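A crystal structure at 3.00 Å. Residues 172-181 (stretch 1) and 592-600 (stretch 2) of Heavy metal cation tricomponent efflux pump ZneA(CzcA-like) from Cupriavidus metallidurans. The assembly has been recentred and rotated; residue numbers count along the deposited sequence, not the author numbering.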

# COMPACT_ATOMS: atom_id res chain seq x y z
N ASP C 172 16.51 -11.62 8.20
CA ASP C 172 17.06 -11.92 9.52
C ASP C 172 17.97 -13.14 9.51
O ASP C 172 18.00 -13.90 8.54
CB ASP C 172 15.95 -12.09 10.55
CG ASP C 172 16.45 -11.96 11.98
OD1 ASP C 172 17.54 -11.37 12.17
OD2 ASP C 172 15.77 -12.45 12.92
N VAL C 173 18.71 -13.31 10.60
CA VAL C 173 19.59 -14.45 10.80
C VAL C 173 19.15 -15.20 12.05
O VAL C 173 18.92 -14.60 13.10
CB VAL C 173 21.04 -14.01 10.99
CG1 VAL C 173 21.98 -15.10 10.50
CG2 VAL C 173 21.29 -12.72 10.24
N ALA C 174 19.05 -16.52 11.94
CA ALA C 174 18.59 -17.35 13.05
C ALA C 174 19.73 -18.12 13.72
O ALA C 174 20.36 -18.98 13.10
CB ALA C 174 17.52 -18.31 12.57
N ASN C 175 19.98 -17.83 14.99
CA ASN C 175 21.02 -18.55 15.73
C ASN C 175 20.50 -19.84 16.34
O ASN C 175 19.33 -19.93 16.70
CB ASN C 175 21.61 -17.67 16.84
CG ASN C 175 22.53 -18.45 17.76
OD1 ASN C 175 23.42 -19.16 17.30
ND2 ASN C 175 22.30 -18.34 19.07
N PHE C 176 21.37 -20.84 16.44
CA PHE C 176 21.04 -22.08 17.16
C PHE C 176 22.32 -22.65 17.76
O PHE C 176 23.27 -22.96 17.06
CB PHE C 176 20.39 -23.09 16.21
CG PHE C 176 19.71 -24.24 16.91
CD1 PHE C 176 18.43 -24.61 16.55
CD2 PHE C 176 20.37 -24.99 17.88
CE1 PHE C 176 17.80 -25.68 17.17
CE2 PHE C 176 19.74 -26.05 18.50
CZ PHE C 176 18.46 -26.40 18.15
N GLY C 177 22.32 -22.79 19.08
CA GLY C 177 23.45 -23.38 19.77
C GLY C 177 24.28 -22.35 20.50
O GLY C 177 23.89 -21.19 20.62
N GLY C 178 25.42 -22.77 21.01
CA GLY C 178 26.27 -21.86 21.74
C GLY C 178 25.69 -21.48 23.09
O GLY C 178 24.81 -22.17 23.60
N LEU C 179 26.17 -20.38 23.67
CA LEU C 179 25.78 -20.02 25.03
C LEU C 179 25.66 -18.52 25.21
O LEU C 179 26.65 -17.80 25.14
CB LEU C 179 26.83 -20.53 26.02
CG LEU C 179 27.22 -22.01 25.97
CD1 LEU C 179 28.60 -22.18 26.57
CD2 LEU C 179 26.20 -22.86 26.72
N THR C 180 24.44 -18.05 25.45
CA THR C 180 24.25 -16.66 25.83
C THR C 180 24.78 -16.48 27.25
O THR C 180 24.62 -17.35 28.09
CB THR C 180 22.78 -16.23 25.75
OG1 THR C 180 22.01 -17.01 26.67
CG2 THR C 180 22.23 -16.46 24.36
N THR C 181 25.44 -15.35 27.50
CA THR C 181 26.13 -15.13 28.76
C THR C 181 25.36 -14.17 29.65
O THR C 181 24.98 -13.08 29.22
CB THR C 181 27.56 -14.59 28.53
OG1 THR C 181 28.32 -15.52 27.75
CG2 THR C 181 28.27 -14.34 29.86
N THR C 592 22.72 -31.82 13.48
CA THR C 592 21.50 -32.01 14.26
C THR C 592 21.12 -30.72 14.96
O THR C 592 21.98 -30.00 15.48
CB THR C 592 21.65 -33.12 15.33
OG1 THR C 592 22.58 -32.70 16.35
CG2 THR C 592 22.14 -34.42 14.70
N GLN C 593 19.82 -30.44 14.98
CA GLN C 593 19.29 -29.33 15.76
C GLN C 593 18.32 -29.87 16.80
O GLN C 593 17.10 -29.84 16.60
CB GLN C 593 18.56 -28.34 14.87
CG GLN C 593 19.35 -27.90 13.67
CD GLN C 593 18.52 -27.04 12.75
OE1 GLN C 593 18.94 -26.74 11.63
NE2 GLN C 593 17.34 -26.65 13.21
N VAL C 594 18.84 -30.39 17.91
CA VAL C 594 17.95 -30.90 18.94
C VAL C 594 17.46 -29.74 19.80
O VAL C 594 18.25 -28.89 20.19
CB VAL C 594 18.60 -32.03 19.80
CG1 VAL C 594 20.11 -32.00 19.69
CG2 VAL C 594 18.16 -31.94 21.25
N GLY C 595 16.16 -29.68 20.04
CA GLY C 595 15.62 -28.65 20.90
C GLY C 595 15.31 -27.35 20.20
O GLY C 595 15.03 -27.33 18.99
N ARG C 596 15.37 -26.26 20.95
CA ARG C 596 14.95 -24.94 20.46
C ARG C 596 16.13 -23.97 20.31
O ARG C 596 17.22 -24.22 20.82
CB ARG C 596 13.91 -24.33 21.41
CG ARG C 596 14.47 -23.94 22.77
CD ARG C 596 13.38 -23.46 23.72
NE ARG C 596 12.42 -24.52 24.04
CZ ARG C 596 11.38 -24.36 24.85
NH1 ARG C 596 11.17 -23.19 25.43
NH2 ARG C 596 10.56 -25.38 25.08
N ASN C 597 15.89 -22.87 19.62
CA ASN C 597 16.92 -21.87 19.35
C ASN C 597 16.78 -20.59 20.18
O ASN C 597 16.59 -20.65 21.40
CB ASN C 597 16.94 -21.53 17.86
CG ASN C 597 15.60 -21.75 17.19
OD1 ASN C 597 14.85 -22.65 17.57
ND2 ASN C 597 15.29 -20.93 16.19
N ASP C 598 16.89 -19.44 19.53
CA ASP C 598 16.85 -18.17 20.24
C ASP C 598 15.54 -17.42 20.05
O ASP C 598 14.94 -16.93 21.01
CB ASP C 598 18.04 -17.29 19.84
CG ASP C 598 19.38 -17.86 20.29
OD1 ASP C 598 20.32 -17.06 20.50
OD2 ASP C 598 19.48 -19.09 20.44
N GLU C 599 15.10 -17.33 18.79
CA GLU C 599 13.92 -16.55 18.43
C GLU C 599 12.62 -17.09 19.03
O GLU C 599 12.00 -16.45 19.88
CB GLU C 599 13.78 -16.47 16.90
CG GLU C 599 14.93 -15.76 16.20
CD GLU C 599 16.15 -16.65 16.04
OE1 GLU C 599 16.01 -17.88 16.16
OE2 GLU C 599 17.25 -16.11 15.79
N GLY C 600 12.21 -18.28 18.59
CA GLY C 600 10.99 -18.88 19.08
C GLY C 600 10.01 -19.12 17.96
O GLY C 600 8.80 -19.15 18.17

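The strongest polar link between the two stretches joins Asn175 to Asp598. The amide ND2 of Asn175 donates a hydrogen bond to OD1 of Asp598 at 2.8 Å, with an N-H...O angle of 159°, so a neutral donor meets a carboxylate in nearly straight geometry. The t rotamer of Asn175 carries its amide to this acceptor, while its OD1 is satisfied elsewhere in the structure. One residue further along, Glu599 turns its carboxylate to the backbone of the first stretch: Asn175 N donates to Glu599 OE2 over 3.3 Å, a weak bond at 146°. The same Glu599 OE2 lies 3.3 Å from Ala174 CA, packing closely against the strand. The other carboxylate oxygen, Glu599 OE1, accepts a weak hydrogen bond from Asn597 ND2 at 3.1 Å within the second stretch, although both Asn597 and Glu599 are poorly ordered.

These contacts do not arise from sheet pairing. Strand 172-177 and the strand beginning the second stretch run at 80° to each other, with their axes 8.3 Å apart at closest approach. The backbones come nearer beyond that second strand, in the loop, where the CA atoms of Phe176 and Asn597 are 4.7 Å apart.

Phe176 supplies the main packing element and has the largest area covered by the other stretch. Its CA-to-CB bond points sideways, but the end of the side chain comes nearer to the second stretch. Gln593 CB sits over one face, 4.0 Å from the centroid of the Phe176 ring, in a CH-pi contact; Asn597 N and Arg596 O lie over the opposite face. At the edge, Phe176 CZ approaches Val594 O to 3.2 Å, placing the slightly positive rim of the ring against a carbonyl oxygen. On the same side of the ring as Asn597 N and Arg596 O, Asn597 CB packs 3.7 Å from Phe176 CD1, and it also lies 3.1 Å from Asn175 O.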